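Local structure of hypothetical protein TT1426 (Thermus thermophilus, 1WD5) at residues 86-89 with 90-94; 98-101 with 102-105; 157-160 with 161-164. The protein is of unknown function but is probably a phosphoribosyltransferase of the type I fold, transferring a phosphoribosyl group. One frame throughout, in Å; residues are numbered along the deposited sequence.

Contact 1. Residues 86-89 with 90-94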
ATOM      1  N   ALA A  86       1.312 -17.450  18.391  1.00 20.61           N
ATOM      2  CA  ALA A  86       0.698 -16.709  19.483  1.00 21.40           C
ATOM      3  C   ALA A  86      -0.689 -17.237  19.789  1.00 21.95           C
ATOM      4  O   ALA A  86      -1.286 -17.946  18.977  1.00 21.42           O
ATOM      5  CB  ALA A  86       0.613 -15.221  19.117  1.00 19.85           C
ATOM      6  N   ASP A  87      -1.197 -16.884  20.967  1.00 22.12           N
ATOM      7  CA  ASP A  87      -2.528 -17.302  21.375  1.00 23.17           C
ATOM      8  C   ASP A  87      -3.505 -16.236  20.891  1.00 21.98           C
ATOM      9  O   ASP A  87      -3.102 -15.114  20.581  1.00 20.33           O
ATOM     10  CB  ASP A  87      -2.610 -17.424  22.895  1.00 27.74           C
ATOM     11  CG  ASP A  87      -2.551 -16.082  23.583  1.00 32.90           C
ATOM     12  OD1 ASP A  87      -1.451 -15.504  23.699  1.00 35.91           O
ATOM     13  OD2 ASP A  87      -3.620 -15.597  23.996  1.00 37.68           O
ATOM     14  N   GLN A  88      -4.787 -16.577  20.842  1.00 19.77           N
ATOM     15  CA  GLN A  88      -5.798 -15.646  20.365  1.00 20.47           C
ATOM     16  C   GLN A  88      -5.885 -14.352  21.175  1.00 20.46           C
ATOM     17  O   GLN A  88      -6.044 -13.276  20.603  1.00 20.79           O
ATOM     18  CB  GLN A  88      -7.168 -16.331  20.341  1.00 20.73           C
ATOM     19  CG  GLN A  88      -8.273 -15.527  19.661  1.00 20.18           C
ATOM     20  CD  GLN A  88      -8.042 -15.349  18.169  1.00 22.54           C
ATOM     21  OE1 GLN A  88      -7.632 -16.283  17.479  1.00 24.20           O
ATOM     22  NE2 GLN A  88      -8.321 -14.153  17.663  1.00 20.65           N
ATOM     23  N   SER A  89      -5.780 -14.444  22.497  1.00 19.47           N
ATOM     24  CA  SER A  89      -5.874 -13.246  23.328  1.00 20.65           C
ATOM     25  C   SER A  89      -4.778 -12.230  23.000  1.00 19.73           C
ATOM     26  O   SER A  89      -5.032 -11.025  22.998  1.00 20.53           O
ATOM     27  CB  SER A  89      -5.828 -13.613  24.816  1.00 20.75           C
ATOM     28  OG  SER A  89      -4.511 -13.908  25.232  1.00 27.26           O
ATOM     29  N   TYR A  90      -3.563 -12.701  22.725  1.00 18.63           N
ATOM     30  CA  TYR A  90      -2.483 -11.781  22.370  1.00 18.36           C
ATOM     31  C   TYR A  90      -2.857 -11.088  21.064  1.00 18.41           C
ATOM     32  O   TYR A  90      -2.780  -9.863  20.946  1.00 18.32           O
ATOM     33  CB  TYR A  90      -1.157 -12.512  22.158  1.00 18.44           C
ATOM     34  CG  TYR A  90      -0.133 -11.649  21.448  1.00 19.69           C
ATOM     35  CD1 TYR A  90       0.647 -10.726  22.149  1.00 20.31           C
ATOM     36  CD2 TYR A  90      -0.007 -11.693  20.059  1.00 18.75           C
ATOM     37  CE1 TYR A  90       1.520  -9.864  21.479  1.00 19.23           C
ATOM     38  CE2 TYR A  90       0.853 -10.841  19.382  1.00 18.37           C
ATOM     39  CZ  TYR A  90       1.613  -9.929  20.091  1.00 20.42           C
ATOM     40  OH  TYR A  90       2.455  -9.088  19.404  1.00 16.86           O
ATOM     41  N   LEU A  91      -3.254 -11.890  20.082  1.00 17.58           N
ATOM     42  CA  LEU A  91      -3.640 -11.364  18.781  1.00 16.70           C
ATOM     43  C   LEU A  91      -4.706 -10.280  18.928  1.00 16.69           C
ATOM     44  O   LEU A  91      -4.683  -9.277  18.214  1.00 15.54           O
ATOM     45  CB  LEU A  91      -4.155 -12.499  17.890  1.00 14.95           C
ATOM     46  CG  LEU A  91      -3.122 -13.554  17.472  1.00 13.86           C
ATOM     47  CD1 LEU A  91      -3.813 -14.643  16.679  1.00 14.67           C
ATOM     48  CD2 LEU A  91      -2.014 -12.916  16.635  1.00 14.20           C
ATOM     49  N   GLU A  92      -5.639 -10.480  19.856  1.00 17.43           N
ATOM     50  CA  GLU A  92      -6.698  -9.503  20.081  1.00 18.06           C
ATOM     51  C   GLU A  92      -6.141  -8.228  20.725  1.00 17.97           C
ATOM     52  O   GLU A  92      -6.595  -7.127  20.415  1.00 17.23           O
ATOM     53  CB  GLU A  92      -7.795 -10.087  20.975  1.00 20.17           C
ATOM     54  CG  GLU A  92      -8.615 -11.211  20.354  1.00 23.65           C
ATOM     55  CD  GLU A  92      -9.280 -10.814  19.047  1.00 27.44           C
ATOM     56  OE1 GLU A  92      -9.693  -9.642  18.913  1.00 28.40           O
ATOM     57  OE2 GLU A  92      -9.401 -11.681  18.153  1.00 29.77           O
ATOM     58  N   ARG A  93      -5.167  -8.379  21.622  1.00 17.35           N
ATOM     59  CA  ARG A  93      -4.562  -7.224  22.282  1.00 17.60           C
ATOM     60  C   ARG A  93      -3.755  -6.418  21.270  1.00 17.18           C
ATOM     61  O   ARG A  93      -3.864  -5.195  21.210  1.00 15.93           O
ATOM     62  CB  ARG A  93      -3.641  -7.654  23.435  1.00 16.54           C
ATOM     63  CG  ARG A  93      -4.354  -8.284  24.640  1.00 18.32           C
ATOM     64  CD  ARG A  93      -3.453  -8.289  25.881  1.00 16.84           C
ATOM     65  NE  ARG A  93      -2.249  -9.100  25.709  1.00 16.14           N
ATOM     66  CZ  ARG A  93      -2.207 -10.421  25.866  1.00 15.29           C
ATOM     67  NH1 ARG A  93      -3.303 -11.087  26.206  1.00 15.57           N
ATOM     68  NH2 ARG A  93      -1.073 -11.078  25.663  1.00 16.16           N
ATOM     69  N   GLU A  94      -2.941  -7.109  20.478  1.00 17.21           N
ATOM     70  CA  GLU A  94      -2.121  -6.445  19.471  1.00 17.16           C
ATOM     71  C   GLU A  94      -3.008  -5.745  18.439  1.00 16.67           C
ATOM     72  O   GLU A  94      -2.731  -4.616  18.040  1.00 16.26           O
ATOM     73  CB  GLU A  94      -1.205  -7.458  18.779  1.00 16.39           C
ATOM     74  CG  GLU A  94      -0.481  -6.926  17.531  1.00 21.93           C
ATOM     75  CD  GLU A  94       0.693  -6.001  17.839  1.00 25.32           C
ATOM     76  OE1 GLU A  94       0.867  -5.607  19.016  1.00 25.38           O
ATOM     77  OE2 GLU A  94       1.440  -5.665  16.888  1.00 24.38           O
TER
HETATM   78  O   HOH W   1      -2.246 -13.695  26.482  1.00 29.49           O

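Contact 2. Residues 98-101 with 102-105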
ATOM      1  N   GLN A  98      -3.097  -1.659  17.299  1.00 14.72           N
ATOM      2  CA  GLN A  98      -2.926  -1.199  15.926  1.00 14.43           C
ATOM      3  C   GLN A  98      -4.140  -0.405  15.446  1.00 15.04           C
ATOM      4  O   GLN A  98      -4.004   0.514  14.640  1.00 14.34           O
ATOM      5  CB  GLN A  98      -2.667  -2.381  14.982  1.00 13.09           C
ATOM      6  CG  GLN A  98      -1.394  -3.173  15.291  1.00 12.92           C
ATOM      7  CD  GLN A  98      -0.144  -2.308  15.350  1.00 13.19           C
ATOM      8  OE1 GLN A  98      -0.021  -1.317  14.632  1.00 13.78           O
ATOM      9  NE2 GLN A  98       0.801  -2.694  16.196  1.00 15.97           N
ATOM     10  N   ARG A  99      -5.331  -0.756  15.927  1.00 16.21           N
ATOM     11  CA  ARG A  99      -6.527  -0.017  15.526  1.00 16.76           C
ATOM     12  C   ARG A  99      -6.407   1.424  16.016  1.00 16.57           C
ATOM     13  O   ARG A  99      -6.799   2.357  15.317  1.00 16.06           O
ATOM     14  CB  ARG A  99      -7.796  -0.644  16.110  1.00 17.48           C
ATOM     15  CG  ARG A  99      -8.133  -2.024  15.573  1.00 19.09           C
ATOM     16  CD  ARG A  99      -9.571  -2.404  15.918  1.00 18.98           C
ATOM     17  NE  ARG A  99      -9.912  -3.728  15.409  1.00 21.19           N
ATOM     18  CZ  ARG A  99      -9.744  -4.859  16.086  1.00 21.20           C
ATOM     19  NH1 ARG A  99      -9.248  -4.835  17.316  1.00 17.89           N
ATOM     20  NH2 ARG A  99     -10.057  -6.020  15.522  1.00 19.44           N
ATOM     21  N   ASP A 100      -5.853   1.603  17.212  1.00 17.04           N
ATOM     22  CA  ASP A 100      -5.684   2.940  17.778  1.00 18.15           C
ATOM     23  C   ASP A 100      -4.754   3.805  16.937  1.00 17.04           C
ATOM     24  O   ASP A 100      -4.980   5.000  16.786  1.00 14.86           O
ATOM     25  CB  ASP A 100      -5.120   2.871  19.198  1.00 22.20           C
ATOM     26  CG  ASP A 100      -6.040   2.158  20.162  1.00 30.35           C
ATOM     27  OD1 ASP A 100      -7.276   2.311  20.040  1.00 33.38           O
ATOM     28  OD2 ASP A 100      -5.524   1.453  21.056  1.00 35.81           O
ATOM     29  N   VAL A 101      -3.698   3.196  16.405  1.00 16.84           N
ATOM     30  CA  VAL A 101      -2.720   3.914  15.586  1.00 16.99           C
ATOM     31  C   VAL A 101      -3.316   4.382  14.266  1.00 16.86           C
ATOM     32  O   VAL A 101      -2.885   5.380  13.683  1.00 18.02           O
ATOM     33  CB  VAL A 101      -1.507   3.012  15.259  1.00 18.09           C
ATOM     34  CG1 VAL A 101      -0.534   3.748  14.348  1.00 18.73           C
ATOM     35  CG2 VAL A 101      -0.819   2.579  16.538  1.00 16.88           C
ATOM     36  N   LEU A 102      -4.325   3.654  13.811  1.00 16.45           N
ATOM     37  CA  LEU A 102      -4.972   3.930  12.538  1.00 16.42           C
ATOM     38  C   LEU A 102      -6.232   4.799  12.590  1.00 16.44           C
ATOM     39  O   LEU A 102      -6.530   5.519  11.644  1.00 13.84           O
ATOM     40  CB  LEU A 102      -5.318   2.584  11.895  1.00 17.37           C
ATOM     41  CG  LEU A 102      -5.862   2.493  10.473  1.00 19.54           C
ATOM     42  CD1 LEU A 102      -4.781   2.894   9.491  1.00 18.22           C
ATOM     43  CD2 LEU A 102      -6.313   1.061  10.210  1.00 18.49           C
ATOM     44  N   ARG A 103      -6.954   4.743  13.705  1.00 17.05           N
ATOM     45  CA  ARG A 103      -8.225   5.447  13.840  1.00 18.77           C
ATOM     46  C   ARG A 103      -8.357   6.918  13.453  1.00 17.88           C
ATOM     47  O   ARG A 103      -9.139   7.250  12.563  1.00 19.04           O
ATOM     48  CB  ARG A 103      -8.783   5.246  15.255  1.00 19.18           C
ATOM     49  CG  ARG A 103     -10.192   5.811  15.438  1.00 22.80           C
ATOM     50  CD  ARG A 103     -10.874   5.233  16.675  1.00 27.25           C
ATOM     51  NE  ARG A 103      -9.972   5.235  17.823  1.00 33.14           N
ATOM     52  CZ  ARG A 103      -9.393   4.149  18.331  1.00 34.48           C
ATOM     53  NH1 ARG A 103      -9.619   2.946  17.806  1.00 31.88           N
ATOM     54  NH2 ARG A 103      -8.570   4.271  19.363  1.00 36.76           N
ATOM     55  N   LYS A 104      -7.621   7.805  14.107  1.00 17.46           N
ATOM     56  CA  LYS A 104      -7.753   9.225  13.795  1.00 18.65           C
ATOM     57  C   LYS A 104      -7.405   9.579  12.357  1.00 18.22           C
ATOM     58  O   LYS A 104      -8.110  10.361  11.722  1.00 16.63           O
ATOM     59  CB  LYS A 104      -6.906  10.064  14.753  1.00 22.32           C
ATOM     60  CG  LYS A 104      -7.414  10.047  16.187  1.00 25.01           C
ATOM     61  CD  LYS A 104      -6.564  10.943  17.075  1.00 29.40           C
ATOM     62  CE  LYS A 104      -7.035  10.898  18.523  1.00 32.84           C
ATOM     63  NZ  LYS A 104      -6.144  11.704  19.406  1.00 35.00           N
ATOM     64  N   ARG A 105      -6.327   9.002  11.838  1.00 16.90           N
ATOM     65  CA  ARG A 105      -5.919   9.293  10.470  1.00 16.35           C
ATOM     66  C   ARG A 105      -6.987   8.836   9.478  1.00 15.66           C
ATOM     67  O   ARG A 105      -7.299   9.546   8.525  1.00 14.71           O
ATOM     68  CB  ARG A 105      -4.573   8.629  10.159  1.00 15.13           C
ATOM     69  CG  ARG A 105      -4.107   8.830   8.723  1.00 16.27           C
ATOM     70  CD  ARG A 105      -2.617   8.543   8.546  1.00 18.07           C
ATOM     71  NE  ARG A 105      -1.787   9.598   9.127  1.00 17.83           N
ATOM     72  CZ  ARG A 105      -1.287   9.578  10.360  1.00 23.26           C
ATOM     73  NH1 ARG A 105      -1.520   8.545  11.165  1.00 24.56           N
ATOM     74  NH2 ARG A 105      -0.557  10.598  10.792  1.00 22.05           N
TER
HETATM   75  O   HOH W   2      -5.933   7.370  16.246  1.00 22.62           O
HETATM   76  O   HOH W   3      -4.126   8.016  13.389  1.00 21.06           O
HETATM   77  O   HOH W   4      -0.719   7.383  14.024  1.00 26.35           O
HETATM   78  O   HOH W   5      -1.961   5.595  10.786  1.00 28.91           O

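Contact 3. Residues 157-160 with 161-164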
ATOM      1  N   VAL A 157      10.678   1.532  -7.040  1.00 15.87           N
ATOM      2  CA  VAL A 157      11.914   0.850  -6.664  1.00 15.18           C
ATOM      3  C   VAL A 157      11.697  -0.102  -5.494  1.00 16.18           C
ATOM      4  O   VAL A 157      10.898   0.172  -4.602  1.00 15.43           O
ATOM      5  CB  VAL A 157      13.015   1.862  -6.290  1.00 15.00           C
ATOM      6  CG1 VAL A 157      12.641   2.599  -5.018  1.00 15.31           C
ATOM      7  CG2 VAL A 157      14.345   1.138  -6.119  1.00 16.44           C
ATOM      8  N   ALA A 158      12.411  -1.225  -5.500  1.00 16.89           N
ATOM      9  CA  ALA A 158      12.274  -2.214  -4.434  1.00 18.20           C
ATOM     10  C   ALA A 158      13.551  -3.022  -4.208  1.00 18.65           C
ATOM     11  O   ALA A 158      14.379  -3.162  -5.110  1.00 19.18           O
ATOM     12  CB  ALA A 158      11.122  -3.159  -4.759  1.00 17.04           C
ATOM     13  N   SER A 159      13.705  -3.553  -2.999  1.00 17.73           N
ATOM     14  CA  SER A 159      14.871  -4.363  -2.680  1.00 19.44           C
ATOM     15  C   SER A 159      14.593  -5.776  -3.167  1.00 19.33           C
ATOM     16  O   SER A 159      13.439  -6.178  -3.289  1.00 20.70           O
ATOM     17  CB  SER A 159      15.107  -4.403  -1.171  1.00 19.95           C
ATOM     18  OG  SER A 159      14.097  -5.169  -0.532  1.00 20.42           O
ATOM     19  N   PRO A 160      15.646  -6.547  -3.467  1.00 21.60           N
ATOM     20  CA  PRO A 160      15.440  -7.921  -3.936  1.00 21.32           C
ATOM     21  C   PRO A 160      14.580  -8.712  -2.951  1.00 21.85           C
ATOM     22  O   PRO A 160      13.673  -9.446  -3.341  1.00 22.60           O
ATOM     23  CB  PRO A 160      16.861  -8.463  -4.023  1.00 23.00           C
ATOM     24  CG  PRO A 160      17.645  -7.247  -4.419  1.00 23.35           C
ATOM     25  CD  PRO A 160      17.072  -6.181  -3.515  1.00 20.13           C
ATOM     26  N   GLU A 161      14.868  -8.541  -1.667  1.00 22.82           N
ATOM     27  CA  GLU A 161      14.145  -9.235  -0.605  1.00 23.62           C
ATOM     28  C   GLU A 161      12.650  -8.928  -0.638  1.00 21.84           C
ATOM     29  O   GLU A 161      11.819  -9.833  -0.600  1.00 21.07           O
ATOM     30  CB  GLU A 161      14.699  -8.833   0.762  1.00 26.92           C
ATOM     31  CG  GLU A 161      16.218  -8.889   0.894  1.00 35.31           C
ATOM     32  CD  GLU A 161      16.927  -7.760   0.152  1.00 39.14           C
ATOM     33  OE1 GLU A 161      17.080  -7.850  -1.084  1.00 42.04           O
ATOM     34  OE2 GLU A 161      17.328  -6.774   0.808  1.00 43.26           O
ATOM     35  N   ALA A 162      12.319  -7.643  -0.702  1.00 20.04           N
ATOM     36  CA  ALA A 162      10.926  -7.213  -0.732  1.00 18.15           C
ATOM     37  C   ALA A 162      10.189  -7.819  -1.921  1.00 17.06           C
ATOM     38  O   ALA A 162       9.063  -8.300  -1.791  1.00 16.83           O
ATOM     39  CB  ALA A 162      10.854  -5.691  -0.791  1.00 17.57           C
ATOM     40  N   VAL A 163      10.826  -7.793  -3.084  1.00 17.23           N
ATOM     41  CA  VAL A 163      10.213  -8.343  -4.284  1.00 18.70           C
ATOM     42  C   VAL A 163       9.832  -9.806  -4.099  1.00 19.78           C
ATOM     43  O   VAL A 163       8.716 -10.211  -4.418  1.00 18.22           O
ATOM     44  CB  VAL A 163      11.161  -8.218  -5.500  1.00 19.90           C
ATOM     45  CG1 VAL A 163      10.568  -8.937  -6.701  1.00 19.55           C
ATOM     46  CG2 VAL A 163      11.389  -6.748  -5.827  1.00 18.01           C
ATOM     47  N   GLU A 164      10.758 -10.602  -3.575  1.00 21.68           N
ATOM     48  CA  GLU A 164      10.486 -12.017  -3.367  1.00 23.82           C
ATOM     49  C   GLU A 164       9.294 -12.225  -2.434  1.00 23.01           C
ATOM     50  O   GLU A 164       8.430 -13.060  -2.699  1.00 21.94           O
ATOM     51  CB  GLU A 164      11.716 -12.721  -2.793  1.00 27.51           C
ATOM     52  CG  GLU A 164      11.713 -14.225  -3.023  1.00 33.98           C
ATOM     53  CD  GLU A 164      12.962 -14.904  -2.490  1.00 38.26           C
ATOM     54  OE1 GLU A 164      13.050 -15.120  -1.261  1.00 39.99           O
ATOM     55  OE2 GLU A 164      13.863 -15.213  -3.302  1.00 42.32           O
TER

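Contact 1. Residues 86-89 with 90-94
Ser89 O and Tyr90 CA lie under the same face of the Arg93 guanidinium, Tyr90 CA 3.6 Å from the plane and offset toward the rim. At its edge, in plane, Arg93 NH1 donates to a water at 2.8 Å. Ser89 OG sits 2.6 Å from the same water, which also donates weakly to Asp87 OD1. The water thus ties a positive side chain to the capping turn. The Arg93 chain bends at CD (chi3 -63°), which folds the guanidinium back along the helix toward Ser89. The Tyr90 ring meets Ala86 obliquely, with Ala86 CB 3.7 Å from Tyr90 CD2. The amide of Gln88 and the carboxylate of Glu92 are turned 32° apart. Gln88 NE2 donates to Glu92 OE2 at 2.7 Å. The acceptor lies in the amide plane and offers its anti lone pair, away from the other oxygen. Both chains bend at chi2, which brings their ends together one turn apart.

Asp87 is the N-cap of helix 88-112. Its carboxylate accepts from Tyr90 N and, weakly, from Ser89 N; the exact place of OD2 is less sure. Its backbone takes over at once: Leu91 N donates to Asp87 O at 3.3 Å, almost straight at 173°. The carboxylate would also suit the positive end of the helix dipole.

Inward, Leu91 packs on Leu83 of helix 82-85, on Leu67 of strand 66-71 and on Leu78 of strand 76-78. Ala86 and Tyr90 touch Pro60, and Tyr90 OH is hydrogen-bonded to Gly58 O. The helix start is thereby seated against the antiparallel end of the sheet.

Contact 2. Residues 98-101 with 102-105
Asp100 and Arg103 meet on the outer side of the helix, three residues apart. Their side chains run side by side and point the same way, with carboxylate and guanidinium planes 75° apart. The salt bridge falls on one oxygen: Asp100 OD1 lies at the guanidinium edge, near its plane, 2.4 Å from Arg103 NH2, so short that the exact placing of these two atoms is doubtful. Arg103 NH1 adds a weak bond to the same oxygen. The Arg103 chain is bent at chi3 (45°), which turns its end back toward Asp100.

The tight side faces the protein. Leu102 is buried, and its side chain packs on Leu53 and Arg55 of strand 48-59. Gln98 OE1 is hydrogen-bonded to Arg55 NE, and Arg99 NH2 reaches Gly74 O.

Here the long helix 88-112 is locally opened by inserted waters. Leu102 N is shared between Gln98 O at 3.3 Å and, weakly, Arg99 O. Arg103 N to Arg99 O, at 2.9 Å, is the last ordinary bond before the turn opens. Asp100 O and Lys104 N then stand 4.7 Å apart, and Val101 O and Arg105 N 5.3 Å.

The solvent side is looser, and water enters the backbone there. One water takes a bond from Lys104 N and gives one to Asp100 O. Another does the same between Arg105 N and Val101 O. Two further waters link Val101 O to Arg105 NH1, and three waters in all donate to this carbonyl. Arg105 NE has its own salt bridge, to Asp196.

Contact 3. Residues 157-160 with 161-164
A serine N-cap opens helix 160-167, just after the loop that leaves strand 150-155. Ser159 OG accepts from Ala162 N at 3.1 Å, a fairly straight bond of 163°. The hydroxyl stands between the backbone N and the carbonyl carbon (chi1 70°), a rotation that turns it toward the first helical turn. It is also hydrogen-bonded to Ala131 O, which makes two polar partners for a buried group. Ala162 CB lies close by, 3.3 Å from Ser159 OG.

The helical backbone bonds follow directly. Val163 N donates to Ser159 O at 3.1 Å, and Glu164 N to Pro160 O. Pro160 fills the first position of the helix. A proline has no amide hydrogen to give, and at this position none is needed within the helix.

The Glu161 side chain bends at chi2 (73°) and folds back so that Glu161 OE1 lies over one face of the Pro160 ring, 2.9 Å from Pro160 CD, a close approach. Opposite in character is the apolar touch of Ala158 and Val163. Ala158 CB meets Val163 CG2, the branch anti to the carbonyl carbon, at 3.8 Å.

Helix 160-167 joins the adjacent parallel strands 150-155 and 171-174 in a beta-alpha-beta crossover. The loop before the cap is held from both neighbours of strand 150-155. Val157 and Ser159 make backbone hydrogen bonds with Val130, in the loop after strand 122-126. Ala158 makes one with Ser176, just beyond strand 171-174. Pro160 touches Gln179, and Ser159 touches Phe181.

Contacts 1 and 2 follow each other along helix 88-112, with centres about 18 Å apart, and both are surface contacts. Contact 3 belongs to another helix, is partly buried, and lies on the opposite side of the chain's centre from contact 2. Contacts 1 and 3 both begin a helix with a capped turn. The cap in contact 1 is a carboxylate at an exposed site; in contact 3 it is a buried hydroxyl with a second protein partner. Contact 2 lies within a helix, has no cap and carries a salt bridge. In contact 2 waters join backbone to backbone and backbone to Arg105; in contact 1 the water joins side chains only.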